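Local coordinates for protein aspartate semialdehyde dehydrogenase (Francisella tularensis subsp. tularensis, PDB 4WOJ) that probably catalyses the NADPH-dependent reductive dephosphorylation of L-aspartyl-4-phosphate to L-aspartate-semialdehyde, a step in making lysine, methionine and threonine, at residues Arg274-Ala279 with Gly350-Trp355; Leu148-Leu153 with Ile329-Ile334; Val162-Tyr167 with Gln278-Lys283. All coordinates share one frame; numbering follows the deposited sequence.

Contact 1. Residues Arg274-Ala279 with Gly350-Trp355; sequences RSHSQA and GDQLLW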
loop_
_atom_site.group_PDB
_atom_site.type_symbol
_atom_site.label_atom_id
_atom_site.label_comp_id
_atom_site.label_asym_id
_atom_site.label_seq_id
_atom_site.Cartn_x
_atom_site.Cartn_y
_atom_site.Cartn_z
ATOM N N ARG B 274 -9.840 7.948 5.115
ATOM C CA ARG B 274 -9.690 9.318 4.588
ATOM C C ARG B 274 -8.287 9.864 4.419
ATOM O O ARG B 274 -8.127 10.975 3.935
ATOM C CB ARG B 274 -10.524 10.339 5.365
ATOM C CG ARG B 274 -10.588 10.145 6.864
ATOM C CD ARG B 274 -11.318 11.293 7.529
ATOM N NE ARG B 274 -10.875 12.618 7.135
ATOM C CZ ARG B 274 -11.522 13.748 7.438
ATOM N NH1 ARG B 274 -12.668 13.706 8.145
ATOM N NH2 ARG B 274 -11.032 14.935 7.043
ATOM N N SER B 275 -7.277 9.070 4.721
ATOM C CA SER B 275 -5.936 9.509 4.543
ATOM C C SER B 275 -5.188 8.761 3.425
ATOM O O SER B 275 -5.225 7.535 3.383
ATOM C CB SER B 275 -5.200 9.384 5.850
ATOM O OG SER B 275 -5.446 10.535 6.618
ATOM N N HIS B 276 -4.581 9.513 2.493
ATOM C CA HIS B 276 -3.769 8.895 1.436
ATOM C C HIS B 276 -2.369 8.783 1.910
ATOM O O HIS B 276 -1.851 9.736 2.464
ATOM C CB HIS B 276 -3.792 9.669 0.139
ATOM C CG HIS B 276 -5.111 9.600 -0.570
ATOM N ND1 HIS B 276 -6.124 8.763 -0.172
ATOM C CD2 HIS B 276 -5.580 10.263 -1.651
ATOM C CE1 HIS B 276 -7.161 8.913 -0.973
ATOM N NE2 HIS B 276 -6.858 9.821 -1.875
ATOM N N SER B 277 -1.798 7.598 1.745
ATOM C CA SER B 277 -0.423 7.396 2.043
ATOM C C SER B 277 0.360 7.174 0.740
ATOM O O SER B 277 -0.189 6.794 -0.290
ATOM C CB SER B 277 -0.207 6.245 3.002
ATOM O OG SER B 277 -1.087 6.310 4.091
ATOM N N GLN B 278 1.648 7.432 0.807
ATOM C CA GLN B 278 2.512 7.420 -0.372
ATOM C C GLN B 278 3.928 7.117 0.035
ATOM O O GLN B 278 4.497 7.845 0.828
ATOM C CB GLN B 278 2.518 8.805 -1.053
ATOM C CG GLN B 278 1.311 9.082 -1.910
ATOM C CD GLN B 278 1.331 10.389 -2.647
ATOM O OE1 GLN B 278 0.856 11.389 -2.165
ATOM N NE2 GLN B 278 1.808 10.356 -3.881
ATOM N N ALA B 279 4.488 6.077 -0.571
ATOM C CA ALA B 279 5.908 5.816 -0.593
ATOM C C ALA B 279 6.583 6.505 -1.799
ATOM O O ALA B 279 6.285 6.239 -2.946
ATOM C CB ALA B 279 6.154 4.328 -0.637
ATOM N N GLY B 350 -1.300 12.088 4.358
ATOM C CA GLY B 350 -2.151 13.262 4.587
ATOM C C GLY B 350 -3.596 13.011 4.287
ATOM O O GLY B 350 -3.951 11.991 3.695
ATOM N N ASP B 351 -4.447 13.939 4.709
ATOM C CA ASP B 351 -5.896 13.738 4.719
ATOM C C ASP B 351 -6.513 14.092 3.389
ATOM O O ASP B 351 -6.414 15.230 2.945
ATOM C CB ASP B 351 -6.541 14.616 5.775
ATOM C CG ASP B 351 -8.024 14.332 5.934
ATOM O OD1 ASP B 351 -8.841 14.871 5.160
ATOM O OD2 ASP B 351 -8.344 13.501 6.797
ATOM N N GLN B 352 -7.185 13.139 2.772
ATOM C CA GLN B 352 -7.709 13.325 1.431
ATOM C C GLN B 352 -8.692 14.455 1.327
ATOM O O GLN B 352 -8.679 15.200 0.349
ATOM C CB GLN B 352 -8.363 12.032 0.933
ATOM C CG GLN B 352 -8.805 12.074 -0.509
ATOM C CD GLN B 352 -10.271 12.373 -0.667
ATOM O OE1 GLN B 352 -11.108 11.774 0.005
ATOM N NE2 GLN B 352 -10.603 13.291 -1.580
ATOM N N LEU B 353 -9.565 14.556 2.325
ATOM C CA LEU B 353 -10.664 15.512 2.320
ATOM C C LEU B 353 -10.249 16.944 2.540
ATOM O O LEU B 353 -10.869 17.854 2.036
ATOM C CB LEU B 353 -11.686 15.087 3.356
ATOM C CG LEU B 353 -12.382 13.780 2.951
ATOM C CD1 LEU B 353 -13.268 13.233 4.037
ATOM C CD2 LEU B 353 -13.227 13.965 1.702
ATOM N N LEU B 354 -9.178 17.160 3.276
ATOM C CA LEU B 354 -8.746 18.501 3.629
ATOM C C LEU B 354 -7.684 19.003 2.623
ATOM O O LEU B 354 -7.987 19.617 1.616
ATOM C CB LEU B 354 -8.149 18.480 5.033
ATOM C CG LEU B 354 -9.076 18.230 6.196
ATOM C CD1 LEU B 354 -8.343 17.891 7.474
ATOM C CD2 LEU B 354 -9.968 19.432 6.448
ATOM N N TRP B 355 -6.435 18.735 2.883
ATOM C CA TRP B 355 -5.400 19.210 1.925
ATOM C C TRP B 355 -5.589 18.578 0.542
ATOM O O TRP B 355 -5.365 19.211 -0.501
ATOM C CB TRP B 355 -3.996 18.994 2.475
ATOM C CG TRP B 355 -3.496 20.172 3.248
ATOM C CD1 TRP B 355 -3.015 20.177 4.525
ATOM C CD2 TRP B 355 -3.452 21.517 2.801
ATOM N NE1 TRP B 355 -2.669 21.446 4.891
ATOM C CE2 TRP B 355 -2.918 22.288 3.844
ATOM C CE3 TRP B 355 -3.800 22.144 1.615
ATOM C CZ2 TRP B 355 -2.725 23.647 3.736
ATOM C CZ3 TRP B 355 -3.608 23.485 1.509
ATOM C CH2 TRP B 355 -3.078 24.233 2.561
#
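Arg274 and Asp351 supply the charged part of this contact, a side-on salt bridge in which two guanidinium nitrogens take one carboxylate oxygen each. Arg274 NE lies 2.7 Å from Asp351 OD2 and meets its syn lone pair, while Arg274 NH2 donates to Asp351 OD1 at 2.9 Å. A bend of the arginine chain at chi3 (-49°) sets where NE lies. The planes of the two flat groups are 56° apart; the NE partner is tilted from the guanidinium plane and the NH2 partner lies close to it. Aspartate suits its place because it has work on a second side: Asp351 OD1 turns its anti lone pair to Leu354 N, 3.0 Å away, a capping bond at the turn into the next helix. Asp351 OD2 is also held by Gly325 N.

The backbones pair antiparallel. His276 and Gly350 form a hydrogen-bonded pair, with His276 N 2.8 Å from Gly350 O, and Ser275 faces Asp351 as a non-hydrogen-bonded pair. Beyond it Gln352 N gives Arg274 O a short bond of 2.6 Å.

Aliphatic carbons lie over one face of each flat group. Leu353 CD1 sits 3.8 Å above the centre of the Arg274 guanidinium, and Leu354 CG touches its edge in plane. Gln352 CB makes a CH-pi contact 3.9 Å from the centroid of the His276 ring; the long chain suits this, since its amide OE1 can go on to Ser171 OG. His276 is the predicted proton acceptor, and its side chain comes about 4 Å from that of Cys141, the predicted thioester-forming residue.

Here strand 275-284 starts beside the end of strand 343-351, where the chain passes into helix 354-369, with Cys141 of helix 141-149 beside His276 and helix 18-30 against Leu353 and Leu354.

Contact 2. Residues Leu148-Leu153 with Ile329-Ile334; sequences LAIAGL and IAIGRI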
loop_
_atom_site.group_PDB
_atom_site.type_symbol
_atom_site.label_atom_id
_atom_site.label_comp_id
_atom_site.label_asym_id
_atom_site.label_seq_id
_atom_site.Cartn_x
_atom_site.Cartn_y
_atom_site.Cartn_z
ATOM N N LEU B 148 3.056 19.084 -1.337
ATOM C CA LEU B 148 3.186 19.667 0.006
ATOM C C LEU B 148 4.236 18.962 0.872
ATOM O O LEU B 148 4.943 19.604 1.634
ATOM C CB LEU B 148 1.823 19.676 0.765
ATOM C CG LEU B 148 0.750 20.625 0.228
ATOM C CD1 LEU B 148 -0.642 20.239 0.737
ATOM C CD2 LEU B 148 1.062 22.056 0.616
ATOM N N ALA B 149 4.316 17.651 0.792
ATOM C CA ALA B 149 5.244 16.919 1.638
ATOM C C ALA B 149 6.716 17.226 1.255
ATOM O O ALA B 149 7.554 17.479 2.115
ATOM C CB ALA B 149 4.984 15.443 1.530
ATOM N N ILE B 150 7.014 17.224 -0.034
ATOM C CA ILE B 150 8.377 17.538 -0.485
ATOM C C ILE B 150 8.483 18.955 -1.087
ATOM O O ILE B 150 9.364 19.239 -1.903
ATOM C CB ILE B 150 8.883 16.490 -1.483
ATOM C CG1 ILE B 150 7.912 16.323 -2.646
ATOM C CG2 ILE B 150 9.056 15.168 -0.761
ATOM C CD1 ILE B 150 8.459 15.476 -3.771
ATOM N N ALA B 151 7.596 19.836 -0.634
ATOM C CA ALA B 151 7.574 21.206 -1.098
ATOM C C ALA B 151 8.938 21.901 -1.001
ATOM O O ALA B 151 9.286 22.699 -1.851
ATOM C CB ALA B 151 6.527 22.003 -0.334
ATOM N N GLY B 152 9.668 21.597 0.068
ATOM C CA GLY B 152 10.899 22.286 0.398
ATOM C C GLY B 152 12.021 21.909 -0.543
ATOM O O GLY B 152 12.968 22.636 -0.665
ATOM N N LEU B 153 11.904 20.758 -1.178
ATOM C CA LEU B 153 12.779 20.368 -2.277
ATOM C C LEU B 153 12.304 20.950 -3.635
ATOM O O LEU B 153 13.120 21.345 -4.482
ATOM C CB LEU B 153 12.887 18.843 -2.315
ATOM C CG LEU B 153 13.501 18.198 -1.059
ATOM C CD1 LEU B 153 13.260 16.705 -1.029
ATOM C CD2 LEU B 153 14.993 18.440 -0.979
ATOM N N ILE B 329 0.718 17.154 7.188
ATOM C CA ILE B 329 1.298 16.395 6.094
ATOM C C ILE B 329 2.430 15.626 6.775
ATOM O O ILE B 329 3.539 16.149 6.948
ATOM C CB ILE B 329 1.844 17.367 4.986
ATOM C CG1 ILE B 329 0.714 18.245 4.473
ATOM C CG2 ILE B 329 2.481 16.626 3.828
ATOM C CD1 ILE B 329 -0.472 17.443 3.951
ATOM N N ALA B 330 2.153 14.416 7.223
ATOM C CA ALA B 330 3.210 13.660 7.879
ATOM C C ALA B 330 4.155 13.025 6.826
ATOM O O ALA B 330 3.755 12.637 5.730
ATOM C CB ALA B 330 2.634 12.616 8.798
ATOM N N ILE B 331 5.428 12.984 7.154
ATOM C CA ILE B 331 6.425 12.454 6.225
ATOM C C ILE B 331 7.594 11.908 6.972
ATOM O O ILE B 331 8.162 12.575 7.827
ATOM C CB ILE B 331 6.888 13.524 5.257
ATOM C CG1 ILE B 331 8.127 13.015 4.464
ATOM C CG2 ILE B 331 7.160 14.807 5.977
ATOM C CD1 ILE B 331 8.435 13.867 3.282
ATOM N N GLY B 332 7.921 10.670 6.699
ATOM C CA GLY B 332 8.912 9.966 7.499
ATOM C C GLY B 332 9.610 8.878 6.742
ATOM O O GLY B 332 9.498 8.800 5.551
ATOM N N ARG B 333 10.351 8.056 7.464
ATOM C CA ARG B 333 11.112 6.990 6.892
ATOM C C ARG B 333 12.087 7.601 5.869
ATOM O O ARG B 333 12.437 6.984 4.891
ATOM C CB ARG B 333 10.200 5.934 6.266
ATOM C CG ARG B 333 9.201 5.285 7.227
ATOM C CD ARG B 333 9.839 4.512 8.374
ATOM N NE ARG B 333 11.104 3.888 7.977
ATOM C CZ ARG B 333 11.249 2.731 7.323
ATOM N NH1 ARG B 333 10.203 2.012 6.941
ATOM N NH2 ARG B 333 12.477 2.288 7.036
ATOM N N ILE B 334 12.519 8.821 6.139
ATOM C CA ILE B 334 13.378 9.554 5.249
ATOM C C ILE B 334 14.772 8.948 5.296
ATOM O O ILE B 334 15.448 9.008 6.290
ATOM C CB ILE B 334 13.450 11.052 5.611
ATOM C CG1 ILE B 334 12.055 11.685 5.513
ATOM C CG2 ILE B 334 14.433 11.775 4.691
ATOM C CD1 ILE B 334 11.867 12.931 6.355
#
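Ala149 and Ile329 make the close part of this contact, which has no hydrogen bonds across it and is carried by apolar side chains. Ile329 CG2, anti to its own backbone N, presses on the helix backbone itself, 3.5 Å from Ala149 CA and 3.6 Å from Ala149 CB. A methyl side chain suits this spot, for it lets the strand come near the helix: the alpha carbons of Ala149 and Ile329 are 6.0 Å apart. Beside this pair, Leu148 CB meets Ile329 CG1 at 4.1 Å.

This is helix-on-sheet packing in the dimerisation domain. Alternate strand residues Ile329 and Ile331 point to the helix, whereas Ala330 between them turns away from it. The helix, 141-149, starts at the predicted catalytic Cys141 and ends here; Ile150 breaks its course and is also the N-cap residue of the short helix 151-154.

Toward this break the packing becomes sparser. Ile331 CG1 is anti to the backbone N (chi1 169°), and CD1 at its end lies 3.9 Å from Ala149 O, 4.2 Å from Ala149 CB and 4.3 Å from Ile150 CG2. From Gly332 onward the strand makes no contact with 148-153, and Arg333 forms a salt bridge with Glu244 of the second subunit.

Contact 3. Residues Val162-Tyr167 with Gln278-Lys283; sequences VNSSTY and QALTVK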
loop_
_atom_site.group_PDB
_atom_site.type_symbol
_atom_site.label_atom_id
_atom_site.label_comp_id
_atom_site.label_asym_id
_atom_site.label_seq_id
_atom_site.Cartn_x
_atom_site.Cartn_y
_atom_site.Cartn_z
ATOM N N VAL B 162 10.152 11.830 -9.463
ATOM C CA VAL B 162 9.492 11.156 -8.330
ATOM C C VAL B 162 8.743 9.879 -8.711
ATOM O O VAL B 162 7.806 9.927 -9.493
ATOM C CB VAL B 162 8.411 12.076 -7.696
ATOM C CG1 VAL B 162 7.867 11.451 -6.441
ATOM C CG2 VAL B 162 8.964 13.474 -7.435
ATOM N N ASN B 163 9.143 8.741 -8.147
ATOM C CA ASN B 163 8.287 7.569 -8.166
ATOM C C ASN B 163 7.390 7.615 -6.940
ATOM O O ASN B 163 7.924 7.751 -5.823
ATOM C CB ASN B 163 9.091 6.309 -8.105
ATOM C CG ASN B 163 8.240 5.082 -8.361
ATOM O OD1 ASN B 163 7.984 4.745 -9.509
ATOM N ND2 ASN B 163 7.841 4.380 -7.308
ATOM N N SER B 164 6.064 7.541 -7.136
ATOM C CA SER B 164 5.126 7.371 -6.035
ATOM C C SER B 164 4.305 6.089 -6.156
ATOM O O SER B 164 3.741 5.797 -7.202
ATOM C CB SER B 164 4.182 8.553 -5.929
ATOM O OG SER B 164 3.090 8.270 -5.027
ATOM N N SER B 165 4.253 5.322 -5.078
ATOM C CA SER B 165 3.327 4.183 -4.933
ATOM C C SER B 165 2.315 4.566 -3.846
ATOM O O SER B 165 2.687 4.803 -2.731
ATOM C CB SER B 165 4.064 2.913 -4.507
ATOM O OG SER B 165 5.076 2.527 -5.436
ATOM N N THR B 166 1.037 4.635 -4.189
ATOM C CA THR B 166 0.070 5.156 -3.297
ATOM C C THR B 166 -0.759 4.054 -2.682
ATOM O O THR B 166 -0.809 2.925 -3.175
ATOM C CB THR B 166 -0.889 6.137 -3.951
ATOM O OG1 THR B 166 -1.882 5.412 -4.675
ATOM C CG2 THR B 166 -0.142 7.093 -4.876
ATOM N N TYR B 167 -1.325 4.415 -1.550
ATOM C CA TYR B 167 -2.080 3.542 -0.681
ATOM C C TYR B 167 -3.230 4.447 -0.373
ATOM O O TYR B 167 -3.194 5.201 0.580
ATOM C CB TYR B 167 -1.305 3.240 0.590
ATOM C CG TYR B 167 0.058 2.502 0.475
ATOM C CD1 TYR B 167 1.184 3.094 -0.080
ATOM C CD2 TYR B 167 0.204 1.228 1.012
ATOM C CE1 TYR B 167 2.413 2.405 -0.153
ATOM C CE2 TYR B 167 1.411 0.537 0.959
ATOM C CZ TYR B 167 2.518 1.131 0.369
ATOM O OH TYR B 167 3.678 0.382 0.328
ATOM N N GLN B 278 1.648 7.432 0.807
ATOM C CA GLN B 278 2.512 7.420 -0.372
ATOM C C GLN B 278 3.928 7.117 0.035
ATOM O O GLN B 278 4.497 7.845 0.828
ATOM C CB GLN B 278 2.518 8.805 -1.053
ATOM C CG GLN B 278 1.311 9.082 -1.910
ATOM C CD GLN B 278 1.331 10.389 -2.647
ATOM O OE1 GLN B 278 0.856 11.389 -2.165
ATOM N NE2 GLN B 278 1.808 10.356 -3.881
ATOM N N ALA B 279 4.488 6.077 -0.571
ATOM C CA ALA B 279 5.908 5.816 -0.593
ATOM C C ALA B 279 6.583 6.505 -1.799
ATOM O O ALA B 279 6.285 6.239 -2.946
ATOM C CB ALA B 279 6.154 4.328 -0.637
ATOM N N LEU B 280 7.521 7.391 -1.514
ATOM C CA LEU B 280 8.124 8.200 -2.511
ATOM C C LEU B 280 9.539 7.766 -2.676
ATOM O O LEU B 280 10.223 7.469 -1.708
ATOM C CB LEU B 280 8.077 9.667 -2.135
ATOM C CG LEU B 280 6.695 10.270 -1.948
ATOM C CD1 LEU B 280 6.883 11.763 -1.802
ATOM C CD2 LEU B 280 5.725 9.996 -3.073
ATOM N N THR B 281 9.962 7.688 -3.932
ATOM C CA THR B 281 11.375 7.507 -4.259
ATOM C C THR B 281 11.728 8.660 -5.159
ATOM O O THR B 281 11.187 8.809 -6.247
ATOM C CB THR B 281 11.616 6.156 -4.915
ATOM O OG1 THR B 281 11.140 5.115 -4.036
ATOM C CG2 THR B 281 13.089 5.930 -5.176
ATOM N N VAL B 282 12.579 9.533 -4.655
ATOM C CA VAL B 282 12.812 10.834 -5.280
ATOM C C VAL B 282 14.258 10.913 -5.732
ATOM O O VAL B 282 15.170 10.671 -4.911
ATOM C CB VAL B 282 12.562 11.993 -4.324
ATOM C CG1 VAL B 282 12.660 13.302 -5.061
ATOM C CG2 VAL B 282 11.170 11.884 -3.682
ATOM N N LYS B 283 14.460 11.219 -7.024
ATOM C CA LYS B 283 15.807 11.432 -7.554
ATOM C C LYS B 283 16.048 12.925 -7.537
ATOM O O LYS B 283 15.234 13.691 -8.021
ATOM C CB LYS B 283 15.941 10.912 -8.962
ATOM C CG LYS B 283 17.345 11.062 -9.517
ATOM C CD LYS B 283 17.432 10.551 -10.936
ATOM C CE LYS B 283 18.859 10.282 -11.334
ATOM N NZ LYS B 283 19.344 9.007 -10.740
HETATM O O HOH W 1 8.437 4.966 -4.882
#
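Gln278 CG stands anti to its own carbonyl carbon (chi1 -79°), the extended chi2 (-177°) carries CD onward, and Ser164 OG is anti to its backbone N (chi1 168°); the two polar ends meet over one face of the sheet. Gln278 NE2 donates to Ser164 OG at 2.7 Å, with the hydroxyl oxygen nearly in the amide plane. Glutamine is long enough to bridge the diagonal between strands, and the small serine lets Leu280 CD2 come within 3.6 Å of Ser164 CB. Val162 CG1 adds an apolar contact, 4.2 Å from Leu280 CD2.

On the other face a water joins the strands: it accepts from Asn163 ND2 at 2.6 Å and donates to Thr281 OG1 at 2.8 Å and, at greater length, to Ala279 O. Asn163 OD1 bonds Thr281 OG1 of the second subunit, and Thr281 OG1 bonds Asn163 OD1 of that subunit. Ala279 CB lies at the edge of the Tyr167 ring, which stacks on Tyr167 of the second subunit.

Asn163 with Thr281 and Ser165 with Ala279 are the hydrogen-bonded pairs of the antiparallel strands. Strand 263-266 flanks 159-167, strand 343-351 flanks 275-284, and Met146 of helix 141-149 packs on Val162, Gln278 and Leu280.

Overall arrangement
All three contacts lie in the dimerisation domain and reach one mixed sheet, their centres 11 to 14 Å apart. Contacts 1 and 3 share Gln278 and Ala279 on strand 275-284, which has 159-167 on one side and 343-351 on the other; contact 2 adds the next strand, 329-336, and the end of helix 141-149. Along the chain the order is 148-153, 162-167, 274-283, 329-334, 350-355, so contact 3 is nested within contact 2 while contact 1 crosses it. Trp355 packs on Leu148 and Ile329, and Ile150 on Leu280 and Val162. The shared strand carries the predicted active-site histidine and also touches the second subunit in both contacts 1 and 3.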